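Local coordinates for R.Ecl18kI (Enterobacter cloacae, PDB 2GB7), which recognises the double-stranded DNA sequence 5'-CCNGG-3', flips out nucleotides at its centre and cleaves before the first C, at residues Lys30-Leu35 against Ile54-Asn59; Ser50-Ala55 against Glu125-Leu130; Tyr44-Pro49 against Met251-Met256. The protein carries 1 engineered substitution. All blocks are in the same frame, centred on the assembly; numbering follows the deposited sequence.

Contact 1 (Lys30-Leu35 against Ile54-Asn59); sequences KTFCDL and IAMRKN. With nucleotides of chain B.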
loop_
_atom_site.group_PDB
_atom_site.type_symbol
_atom_site.label_atom_id
_atom_site.label_comp_id
_atom_site.label_asym_id
_atom_site.label_seq_id
_atom_site.Cartn_x
_atom_site.Cartn_y
_atom_site.Cartn_z
ATOM N N LYS F 30 7.345 -19.836 17.313
ATOM C CA LYS F 30 8.445 -19.904 18.286
ATOM C C LYS F 30 8.177 -19.013 19.508
ATOM O O LYS F 30 8.368 -19.440 20.678
ATOM C CB LYS F 30 9.763 -19.506 17.601
ATOM C CG LYS F 30 10.974 -19.700 18.499
ATOM C CD LYS F 30 12.225 -19.200 17.765
ATOM C CE LYS F 30 13.461 -19.266 18.630
ATOM N NZ LYS F 30 14.639 -18.766 17.843
ATOM N N THR F 31 7.712 -17.796 19.226
ATOM C CA THR F 31 7.470 -16.777 20.241
ATOM C C THR F 31 6.290 -17.197 21.109
ATOM O O THR F 31 6.355 -17.122 22.329
ATOM C CB THR F 31 7.256 -15.408 19.575
ATOM O OG1 THR F 31 8.445 -15.075 18.853
ATOM C CG2 THR F 31 7.007 -14.327 20.610
ATOM N N PHE F 32 5.222 -17.650 20.462
ATOM C CA PHE F 32 4.053 -18.226 21.160
ATOM C C PHE F 32 4.446 -19.264 22.211
ATOM O O PHE F 32 4.014 -19.191 23.357
ATOM C CB PHE F 32 3.126 -18.846 20.128
ATOM C CG PHE F 32 1.784 -19.332 20.684
ATOM C CD1 PHE F 32 0.717 -18.447 20.794
ATOM C CD2 PHE F 32 1.575 -20.683 20.969
ATOM C CE1 PHE F 32 -0.581 -18.896 21.206
ATOM C CE2 PHE F 32 0.311 -21.141 21.420
ATOM C CZ PHE F 32 -0.763 -20.242 21.532
ATOM N N CYS F 33 5.274 -20.215 21.816
ATOM C CA CYS F 33 5.757 -21.240 22.723
ATOM C C CYS F 33 6.762 -20.708 23.758
ATOM O O CYS F 33 6.697 -21.107 24.935
ATOM C CB CYS F 33 6.339 -22.397 21.921
ATOM S SG CYS F 33 5.098 -23.218 20.908
ATOM N N ASP F 34 7.658 -19.812 23.333
ATOM C CA ASP F 34 8.675 -19.247 24.237
ATOM C C ASP F 34 8.037 -18.490 25.381
ATOM O O ASP F 34 8.532 -18.518 26.501
ATOM C CB ASP F 34 9.633 -18.296 23.510
ATOM C CG ASP F 34 10.687 -19.016 22.684
ATOM O OD1 ASP F 34 10.836 -20.246 22.797
ATOM O OD2 ASP F 34 11.383 -18.319 21.910
ATOM N N LEU F 35 6.929 -17.811 25.102
ATOM C CA LEU F 35 6.230 -17.043 26.128
ATOM C C LEU F 35 5.233 -17.859 26.961
ATOM O O LEU F 35 4.568 -17.307 27.849
ATOM C CB LEU F 35 5.542 -15.834 25.492
ATOM C CG LEU F 35 6.443 -14.776 24.839
ATOM C CD1 LEU F 35 5.573 -13.768 24.088
ATOM C CD2 LEU F 35 7.354 -14.059 25.844
ATOM N N ILE F 54 -0.246 -7.671 22.022
ATOM C CA ILE F 54 0.850 -6.715 22.230
ATOM C C ILE F 54 2.138 -7.420 22.671
ATOM O O ILE F 54 3.219 -7.085 22.171
ATOM C CB ILE F 54 0.456 -5.603 23.254
ATOM C CG1 ILE F 54 -0.721 -4.768 22.726
ATOM C CG2 ILE F 54 1.660 -4.663 23.614
ATOM C CD1 ILE F 54 -0.381 -3.941 21.489
ATOM N N ALA F 55 2.014 -8.391 23.579
ATOM C CA ALA F 55 3.185 -9.146 24.053
ATOM C C ALA F 55 3.783 -9.936 22.898
ATOM O O ALA F 55 4.998 -9.953 22.730
ATOM C CB ALA F 55 2.811 -10.073 25.219
ATOM N N MET F 56 2.936 -10.545 22.066
ATOM C CA MET F 56 3.452 -11.263 20.895
ATOM C C MET F 56 4.232 -10.348 19.949
ATOM O O MET F 56 5.360 -10.680 19.506
ATOM C CB MET F 56 2.322 -12.007 20.173
ATOM C CG MET F 56 1.782 -13.226 20.942
ATOM S SD MET F 56 2.938 -14.611 21.022
ATOM C CE MET F 56 3.174 -14.997 19.271
ATOM N N ARG F 57 3.629 -9.206 19.625
ATOM C CA ARG F 57 4.234 -8.213 18.734
ATOM C C ARG F 57 5.585 -7.766 19.265
ATOM O O ARG F 57 6.576 -7.815 18.549
ATOM C CB ARG F 57 3.320 -7.010 18.602
ATOM C CG ARG F 57 2.103 -7.248 17.703
ATOM C CD ARG F 57 2.453 -6.804 16.306
ATOM N NE ARG F 57 2.705 -5.359 16.243
ATOM C CZ ARG F 57 2.907 -4.665 15.124
ATOM N NH1 ARG F 57 2.947 -5.262 13.941
ATOM N NH2 ARG F 57 3.083 -3.358 15.198
ATOM N N LYS F 58 5.628 -7.374 20.537
ATOM C CA LYS F 58 6.883 -6.905 21.160
ATOM C C LYS F 58 7.981 -7.944 21.118
ATOM O O LYS F 58 9.138 -7.631 20.805
ATOM C CB LYS F 58 6.626 -6.547 22.627
ATOM C CG LYS F 58 6.026 -5.162 22.827
ATOM C CD LYS F 58 5.581 -4.947 24.262
ATOM C CE LYS F 58 6.677 -5.331 25.248
ATOM N NZ LYS F 58 6.047 -5.698 26.550
ATOM N N ASN F 59 7.638 -9.170 21.497
ATOM C CA ASN F 59 8.612 -10.244 21.514
ATOM C C ASN F 59 9.063 -10.712 20.134
ATOM O O ASN F 59 10.268 -10.943 19.913
ATOM C CB ASN F 59 8.169 -11.363 22.439
ATOM C CG ASN F 59 8.298 -10.963 23.893
ATOM O OD1 ASN F 59 9.384 -11.065 24.471
ATOM N ND2 ASN F 59 7.213 -10.448 24.487
ATOM P P DT B 5 3.223 -1.139 8.669
ATOM O OP1 DT B 5 1.919 -1.117 9.373
ATOM O OP2 DT B 5 4.147 0.015 8.804
ATOM O "O5'" DT B 5 3.994 -2.466 9.103
ATOM C "C5'" DT B 5 5.329 -2.732 8.665
ATOM C "C4'" DT B 5 6.314 -1.966 9.518
ATOM O "O4'" DT B 5 6.093 -2.237 10.925
ATOM C "C3'" DT B 5 7.798 -2.244 9.257
ATOM O "O3'" DT B 5 8.498 -0.995 9.232
ATOM C "C2'" DT B 5 8.228 -3.025 10.492
ATOM C "C1'" DT B 5 7.354 -2.378 11.549
ATOM N N1 DT B 5 7.163 -3.105 12.820
ATOM C C2 DT B 5 7.263 -2.372 13.983
ATOM O O2 DT B 5 7.530 -1.181 13.996
ATOM N N3 DT B 5 7.045 -3.088 15.131
ATOM C C4 DT B 5 6.754 -4.435 15.230
ATOM O O4 DT B 5 6.570 -4.940 16.335
ATOM C C5 DT B 5 6.686 -5.147 13.971
ATOM C C7 DT B 5 6.395 -6.613 13.980
ATOM C C6 DT B 5 6.890 -4.453 12.844
#

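Contact 2 (Ser50-Ala55 against Glu125-Leu130); sequences SEYIIA and ESILEL. With nucleotides of chain B.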
loop_
_atom_site.group_PDB
_atom_site.type_symbol
_atom_site.label_atom_id
_atom_site.label_comp_id
_atom_site.label_asym_id
_atom_site.label_seq_id
_atom_site.Cartn_x
_atom_site.Cartn_y
_atom_site.Cartn_z
ATOM N N SER F 50 -6.049 -8.604 23.984
ATOM C CA SER F 50 -5.236 -7.421 23.667
ATOM C C SER F 50 -3.837 -7.533 24.224
ATOM O O SER F 50 -2.855 -7.193 23.570
ATOM C CB SER F 50 -5.868 -6.113 24.134
ATOM O OG SER F 50 -7.082 -5.853 23.455
ATOM N N GLU F 51 -3.770 -8.007 25.464
ATOM C CA GLU F 51 -2.488 -8.200 26.114
ATOM C C GLU F 51 -1.632 -9.211 25.386
ATOM O O GLU F 51 -0.435 -8.987 25.214
ATOM C CB GLU F 51 -2.702 -8.633 27.564
ATOM C CG GLU F 51 -3.327 -7.541 28.437
ATOM C CD GLU F 51 -4.834 -7.410 28.242
ATOM O OE1 GLU F 51 -5.432 -8.207 27.479
ATOM O OE2 GLU F 51 -5.444 -6.516 28.876
ATOM N N TYR F 52 -2.246 -10.318 24.983
ATOM C CA TYR F 52 -1.559 -11.364 24.264
ATOM C C TYR F 52 -0.989 -10.805 22.945
ATOM O O TYR F 52 0.191 -11.001 22.621
ATOM C CB TYR F 52 -2.491 -12.560 24.047
ATOM C CG TYR F 52 -2.139 -13.370 22.845
ATOM C CD1 TYR F 52 -1.199 -14.409 22.911
ATOM C CD2 TYR F 52 -2.723 -13.078 21.617
ATOM C CE1 TYR F 52 -0.864 -15.136 21.773
ATOM C CE2 TYR F 52 -2.380 -13.778 20.482
ATOM C CZ TYR F 52 -1.484 -14.815 20.577
ATOM O OH TYR F 52 -1.127 -15.491 19.442
ATOM N N ILE F 53 -1.821 -10.073 22.205
ATOM C CA ILE F 53 -1.396 -9.518 20.918
ATOM C C ILE F 53 -0.192 -8.584 21.059
ATOM O O ILE F 53 0.793 -8.720 20.330
ATOM C CB ILE F 53 -2.569 -8.781 20.246
ATOM C CG1 ILE F 53 -3.606 -9.799 19.789
ATOM C CG2 ILE F 53 -2.078 -7.924 19.063
ATOM C CD1 ILE F 53 -4.985 -9.194 19.478
ATOM N N ILE F 54 -0.246 -7.671 22.022
ATOM C CA ILE F 54 0.850 -6.715 22.230
ATOM C C ILE F 54 2.138 -7.420 22.671
ATOM O O ILE F 54 3.219 -7.085 22.171
ATOM C CB ILE F 54 0.456 -5.603 23.254
ATOM C CG1 ILE F 54 -0.721 -4.768 22.726
ATOM C CG2 ILE F 54 1.660 -4.663 23.614
ATOM C CD1 ILE F 54 -0.381 -3.941 21.489
ATOM N N ALA F 55 2.014 -8.391 23.579
ATOM C CA ALA F 55 3.185 -9.146 24.053
ATOM C C ALA F 55 3.783 -9.936 22.898
ATOM O O ALA F 55 4.998 -9.953 22.730
ATOM C CB ALA F 55 2.811 -10.073 25.219
ATOM N N GLU F 125 -1.378 -11.469 11.294
ATOM C CA GLU F 125 -2.322 -12.522 10.956
ATOM C C GLU F 125 -2.076 -13.837 11.720
ATOM O O GLU F 125 -3.052 -14.446 12.256
ATOM C CB GLU F 125 -2.271 -12.743 9.439
ATOM C CG GLU F 125 -2.735 -11.537 8.604
ATOM C CD GLU F 125 -2.073 -11.454 7.218
ATOM O OE1 GLU F 125 -1.644 -12.494 6.663
ATOM O OE2 GLU F 125 -1.973 -10.322 6.689
ATOM N N SER F 126 -0.801 -14.239 11.828
ATOM C CA SER F 126 -0.419 -15.469 12.523
ATOM C C SER F 126 -0.718 -15.344 14.009
ATOM O O SER F 126 -1.169 -16.288 14.655
ATOM C CB SER F 126 1.058 -15.747 12.313
ATOM O OG SER F 126 1.304 -16.008 10.949
ATOM N N ILE F 127 -0.425 -14.170 14.558
ATOM C CA ILE F 127 -0.728 -13.917 15.974
ATOM C C ILE F 127 -2.242 -14.065 16.230
ATOM O O ILE F 127 -2.688 -14.673 17.227
ATOM C CB ILE F 127 -0.246 -12.517 16.379
ATOM C CG1 ILE F 127 1.302 -12.500 16.419
ATOM C CG2 ILE F 127 -0.876 -12.129 17.752
ATOM C CD1 ILE F 127 1.861 -11.091 16.527
ATOM N N LEU F 128 -3.069 -13.534 15.330
ATOM C CA LEU F 128 -4.542 -13.643 15.499
ATOM C C LEU F 128 -5.061 -15.072 15.281
ATOM O O LEU F 128 -6.005 -15.514 15.927
ATOM C CB LEU F 128 -5.245 -12.666 14.537
ATOM C CG LEU F 128 -4.964 -11.178 14.821
ATOM C CD1 LEU F 128 -5.593 -10.308 13.675
ATOM C CD2 LEU F 128 -5.566 -10.818 16.218
ATOM N N GLU F 129 -4.391 -15.794 14.379
ATOM C CA GLU F 129 -4.712 -17.187 14.129
ATOM C C GLU F 129 -4.489 -18.000 15.396
ATOM O O GLU F 129 -5.387 -18.735 15.852
ATOM C CB GLU F 129 -3.765 -17.675 13.048
ATOM C CG GLU F 129 -3.963 -19.068 12.632
ATOM C CD GLU F 129 -3.055 -19.439 11.478
ATOM O OE1 GLU F 129 -2.439 -18.524 10.864
ATOM O OE2 GLU F 129 -2.984 -20.649 11.190
ATOM N N LEU F 130 -3.310 -17.856 15.994
ATOM C CA LEU F 130 -3.029 -18.583 17.235
ATOM C C LEU F 130 -3.926 -18.158 18.394
ATOM O O LEU F 130 -4.244 -18.970 19.231
ATOM C CB LEU F 130 -1.544 -18.468 17.610
ATOM C CG LEU F 130 -0.633 -19.206 16.626
ATOM C CD1 LEU F 130 0.822 -18.873 16.904
ATOM C CD2 LEU F 130 -0.816 -20.716 16.721
ATOM P P DC B 3 -4.282 -8.268 2.417
ATOM O OP1 DC B 3 -4.973 -8.860 3.593
ATOM O OP2 DC B 3 -4.869 -7.082 1.728
ATOM O "O5'" DC B 3 -2.792 -7.951 2.869
ATOM C "C5'" DC B 3 -2.017 -8.991 3.453
ATOM C "C4'" DC B 3 -0.683 -8.450 3.902
ATOM O "O4'" DC B 3 0.220 -8.436 2.769
ATOM C "C3'" DC B 3 -0.811 -7.007 4.373
ATOM O "O3'" DC B 3 -0.530 -6.803 5.744
ATOM C "C2'" DC B 3 0.137 -6.207 3.505
ATOM C "C1'" DC B 3 0.966 -7.226 2.744
ATOM N N1 DC B 3 1.073 -6.785 1.345
ATOM C C2 DC B 3 2.329 -6.478 0.819
ATOM O O2 DC B 3 3.331 -6.621 1.532
ATOM N N3 DC B 3 2.420 -6.025 -0.454
ATOM C C4 DC B 3 1.316 -5.873 -1.187
ATOM N N4 DC B 3 1.445 -5.417 -2.439
ATOM C C5 DC B 3 0.025 -6.184 -0.675
ATOM C C6 DC B 3 -0.050 -6.643 0.579
#

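Contact 3 (Tyr44-Pro49 against Met251-Met256); sequences YFLNNP and MLQSAM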
loop_
_atom_site.group_PDB
_atom_site.type_symbol
_atom_site.label_atom_id
_atom_site.label_comp_id
_atom_site.label_asym_id
_atom_site.label_seq_id
_atom_site.Cartn_x
_atom_site.Cartn_y
_atom_site.Cartn_z
ATOM N N TYR F 44 -7.990 -17.970 29.050
ATOM C CA TYR F 44 -6.918 -16.974 28.969
ATOM C C TYR F 44 -7.019 -16.100 27.712
ATOM O O TYR F 44 -6.914 -14.879 27.786
ATOM C CB TYR F 44 -5.515 -17.601 29.046
ATOM C CG TYR F 44 -4.461 -16.567 28.701
ATOM C CD1 TYR F 44 -4.046 -15.604 29.635
ATOM C CD2 TYR F 44 -3.961 -16.486 27.412
ATOM C CE1 TYR F 44 -3.115 -14.611 29.269
ATOM C CE2 TYR F 44 -3.038 -15.515 27.047
ATOM C CZ TYR F 44 -2.621 -14.588 27.966
ATOM O OH TYR F 44 -1.707 -13.644 27.520
ATOM N N PHE F 45 -7.206 -16.745 26.575
ATOM C CA PHE F 45 -7.251 -16.047 25.303
ATOM C C PHE F 45 -8.543 -15.255 25.161
ATOM O O PHE F 45 -8.565 -14.182 24.573
ATOM C CB PHE F 45 -7.089 -17.056 24.177
ATOM C CG PHE F 45 -5.740 -17.694 24.168
ATOM C CD1 PHE F 45 -4.668 -17.053 23.528
ATOM C CD2 PHE F 45 -5.517 -18.914 24.799
ATOM C CE1 PHE F 45 -3.399 -17.634 23.533
ATOM C CE2 PHE F 45 -4.232 -19.509 24.789
ATOM C CZ PHE F 45 -3.175 -18.853 24.169
ATOM N N LEU F 46 -9.616 -15.809 25.711
ATOM C CA LEU F 46 -10.914 -15.184 25.626
ATOM C C LEU F 46 -10.863 -13.884 26.394
ATOM O O LEU F 46 -11.425 -12.870 25.962
ATOM C CB LEU F 46 -11.963 -16.139 26.228
ATOM C CG LEU F 46 -13.437 -15.775 26.209
ATOM C CD1 LEU F 46 -13.858 -15.316 24.808
ATOM C CD2 LEU F 46 -14.227 -16.998 26.650
ATOM N N ASN F 47 -10.171 -13.904 27.527
ATOM C CA ASN F 47 -10.205 -12.788 28.450
ATOM C C ASN F 47 -9.124 -11.778 28.224
ATOM O O ASN F 47 -9.324 -10.611 28.557
ATOM C CB ASN F 47 -10.150 -13.256 29.912
ATOM C CG ASN F 47 -11.377 -14.026 30.328
ATOM O OD1 ASN F 47 -12.489 -13.791 29.838
ATOM N ND2 ASN F 47 -11.185 -14.956 31.244
ATOM N N ASN F 48 -7.996 -12.204 27.639
ATOM C CA ASN F 48 -6.788 -11.369 27.586
ATOM C C ASN F 48 -6.266 -11.179 26.161
ATOM O O ASN F 48 -5.047 -11.094 25.974
ATOM C CB ASN F 48 -5.606 -11.992 28.362
ATOM C CG ASN F 48 -5.882 -12.162 29.844
ATOM O OD1 ASN F 48 -5.453 -11.341 30.658
ATOM N ND2 ASN F 48 -6.624 -13.204 30.198
ATOM N N PRO F 49 -7.144 -11.049 25.174
ATOM C CA PRO F 49 -6.571 -10.961 23.808
ATOM C C PRO F 49 -5.666 -9.785 23.502
ATOM O O PRO F 49 -4.633 -9.915 22.816
ATOM C CB PRO F 49 -7.807 -11.016 22.907
ATOM C CG PRO F 49 -8.926 -10.501 23.752
ATOM C CD PRO F 49 -8.604 -10.929 25.163
ATOM N N MET F 251 -14.625 -8.750 20.322
ATOM C CA MET F 251 -14.602 -9.680 19.202
ATOM C C MET F 251 -14.556 -11.124 19.660
ATOM O O MET F 251 -15.295 -11.960 19.146
ATOM C CB MET F 251 -13.432 -9.401 18.252
ATOM C CG MET F 251 -13.559 -10.237 16.984
ATOM S SD MET F 251 -12.173 -9.898 15.872
ATOM C CE MET F 251 -10.897 -10.829 16.674
ATOM N N LEU F 252 -13.681 -11.434 20.615
ATOM C CA LEU F 252 -13.554 -12.811 21.106
ATOM C C LEU F 252 -14.823 -13.304 21.793
ATOM O O LEU F 252 -15.219 -14.463 21.650
ATOM C CB LEU F 252 -12.353 -12.951 22.029
ATOM C CG LEU F 252 -11.066 -13.382 21.330
ATOM C CD1 LEU F 252 -11.150 -14.859 20.909
ATOM C CD2 LEU F 252 -10.700 -12.520 20.066
ATOM N N GLN F 253 -15.464 -12.411 22.511
ATOM C CA GLN F 253 -16.716 -12.758 23.164
ATOM C C GLN F 253 -17.759 -13.123 22.104
ATOM O O GLN F 253 -18.454 -14.136 22.223
ATOM C CB GLN F 253 -17.191 -11.599 24.009
ATOM C CG GLN F 253 -18.405 -11.969 24.826
ATOM C CD GLN F 253 -18.142 -13.151 25.781
ATOM O OE1 GLN F 253 -17.079 -13.246 26.405
ATOM N NE2 GLN F 253 -19.130 -14.047 25.903
ATOM N N SER F 254 -17.837 -12.315 21.050
ATOM C CA SER F 254 -18.776 -12.598 19.956
ATOM C C SER F 254 -18.420 -13.915 19.262
ATOM O O SER F 254 -19.299 -14.731 18.977
ATOM C CB SER F 254 -18.757 -11.430 18.965
ATOM O OG SER F 254 -19.316 -10.292 19.610
ATOM N N ALA F 255 -17.126 -14.162 19.049
ATOM C CA ALA F 255 -16.713 -15.393 18.368
ATOM C C ALA F 255 -17.061 -16.600 19.197
ATOM O O ALA F 255 -17.529 -17.611 18.677
ATOM C CB ALA F 255 -15.199 -15.381 18.065
ATOM N N MET F 256 -16.870 -16.476 20.505
ATOM C CA MET F 256 -17.103 -17.585 21.407
ATOM C C MET F 256 -18.591 -17.877 21.434
ATOM O O MET F 256 -19.000 -19.042 21.356
ATOM C CB MET F 256 -16.608 -17.241 22.803
ATOM C CG MET F 256 -16.697 -18.404 23.769
ATOM S SD MET F 256 -15.779 -19.871 23.259
ATOM C CE MET F 256 -16.504 -21.105 24.354
#

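Contact 1 (Lys30-Leu35 against Ile54-Asn59)
Met56 reaches across to Thr31 and Phe32, while Asn59 lies against Leu35. These pairs join the C-terminal end of helix 24-34 to helix 49-77. The two short segments run at 116° to each other, with a closest axis approach of 9.9 Å.

The apolar contacts come first. Met56 is bent at chi2 and chi3, and the second bend (chi3 -60°) turns CE onto the backbone of the facing helix. Met56 CE lies 3.6 Å from Phe32 N and also meets Phe32 CB. Met56 SD sits 4.1 Å from Thr31 CG2, and the two side chains pass alongside with opposite headings. The Thr31 methyl group also presses on the base of Asn59, about one turn on, with CG2 3.7 Å from Asn59 CB. Thr31 OG1 bonds Leu27 O within its own helix.

The amide of Asn59 is the polar element. Both methyl groups of Leu35 lie on it: CD1 is 3.7 Å from Asn59 ND2, and CD2 is 3.8 Å from Asn59 CG. Asn59 ND2 turns back to its own helix and bonds Ala55 O at 2.9 Å. Asn59 N also bonds Ala55 O, the two donors approaching from opposite faces of the Ala55 carbonyl plane.

Beyond the contact, one face of the Arg57 guanidinium lies over DT5 C4 of chain B, with CZ 3.9 Å from that atom. The two planes are nearly parallel.

The chemistry implies an interhelix contact made by van der Waals packing. One N-H of Asn59 ND2 is satisfied by Ala55 O, and the Leu35 methyl groups pack against the amide.

Contact 2 (Ser50-Ala55 against Glu125-Leu130)
Tyr52 pushes the hydroxyl end of its ring between Ile127 CG2 and Leu130 CB. The segments of helices 49-77 and 102-134 run roughly antiparallel, at 142°, with axes 10.3 Å apart at their closest. The Tyr52 ring projects from one helix, its CG anti to the backbone N (chi1 153°). Tyr52 CE2 rests 3.5 Å from the Ile127 CG2 methyl group. The hydroxyl passes on beyond this methyl and donates to Ile127 O at 2.8 Å. The bond lies in the carbonyl plane, on a lone pair, and the oxygen sits at the edge of the ring. Leu130 CB is 3.5 Å from Tyr52 OH, its side chain crossing the tyrosine at about a right angle.

In return, Ile127 CG2 fills the notch between Tyr52 CE2 and Ile53 CG1. Ile53 CD1 extends to lie against Leu128 CD2 at 3.7 Å. Leu128 points its CB away from this helix, yet its CD2 comes back to close the row.

Glu125 is outside this packing. Its OE2 comes within 3.5 Å of C5' of DC3 of chain B, a close approach and not a bond.

All five packing residues are buried. Phe32 of helix 24-34 packs on Tyr52 and Leu130, while Phe45 and Tyr37 meet the Tyr52 ring edge-to-face. Phe248, at the start of helix 248-259, covers Ile53 and Leu128. The contact thus lies between helix 24-34 and the helix that follows strand 245-247.

Contact 3 (Tyr44-Pro49 against Met251-Met256)
Leu46 drives one methyl group against the turn from Leu252 to Met256, and Pro49 adds a lighter touch beside it. The contact joins the short helix 42-47 and the start of helix 49-77 to helix 248-259.

Leu252 comes first along the second segment. Its CA atom is 5.7 Å from that of Leu46, the nearest such pair between the segments. Leu46 CG stands anti to the backbone N (chi1 -177°), and CD1 continues to the facing helix. There Leu46 CD1 lies 3.5 Å from Leu252 O and 3.9 Å from Leu252 CB. That carbonyl is already held in its own helix, where it accepts from Met256 N. Leu252 CG sits 4.2 Å from Phe45 O, and Leu252 CD2 meets Pro49 CB at 4.3 Å.

Gln253 follows at the border. Its chain bends at chi2, and its OE1 lies 4.1 Å from Leu46 CD1. Its NE2 is engaged within the same helix, bonding Glu257 OE2.

Met256, one turn beyond Leu252, closes the far side. Its CB is 3.9 Å from Leu46 CD1, and its CG meets Leu46 CD2. The two side chains cross at about a right angle.

On the first segment, Asn48, just after helix 42-47, bonds Tyr44 O through both ND2 and N. The side-chain N-H arrives on a lone pair in the carbonyl plane.

Leu131 of helix 102-134 packs on Phe45, Pro49 and Leu252, linking both segments to the long helix. Ala135 and Ile137 of the following loop also touch Leu252. Behind, Met251 leans on Ile179 and Ala255 on Met177, both in strand 177-181, placing helix 248-259 between the central sheet and helix 42-47.

How the contacts relate
Contact 2 is the core of the set, with every touching residue buried. Contacts 1 and 3 are only partly buried, and contact 3 lies farthest from the chain centre. Contacts 1 and 2 use overlapping parts of helix 49-77 and share Ile54 and Ala55. Contact 3 includes only Pro49, the first residue of that helix, with the short helix before it. Only contact 2 has a hydrogen bond between its segments; in contacts 1 and 3 the amides of Asn59 and Asn48 bond within their own segments. Aromatic residues link the three: Phe32 reaches Phe45, and Tyr44 OH touches Tyr52 CB. Contacts 1 and 2 include residues beside the DNA, whereas contact 3 stays about 14 Å from it at the nearest atom.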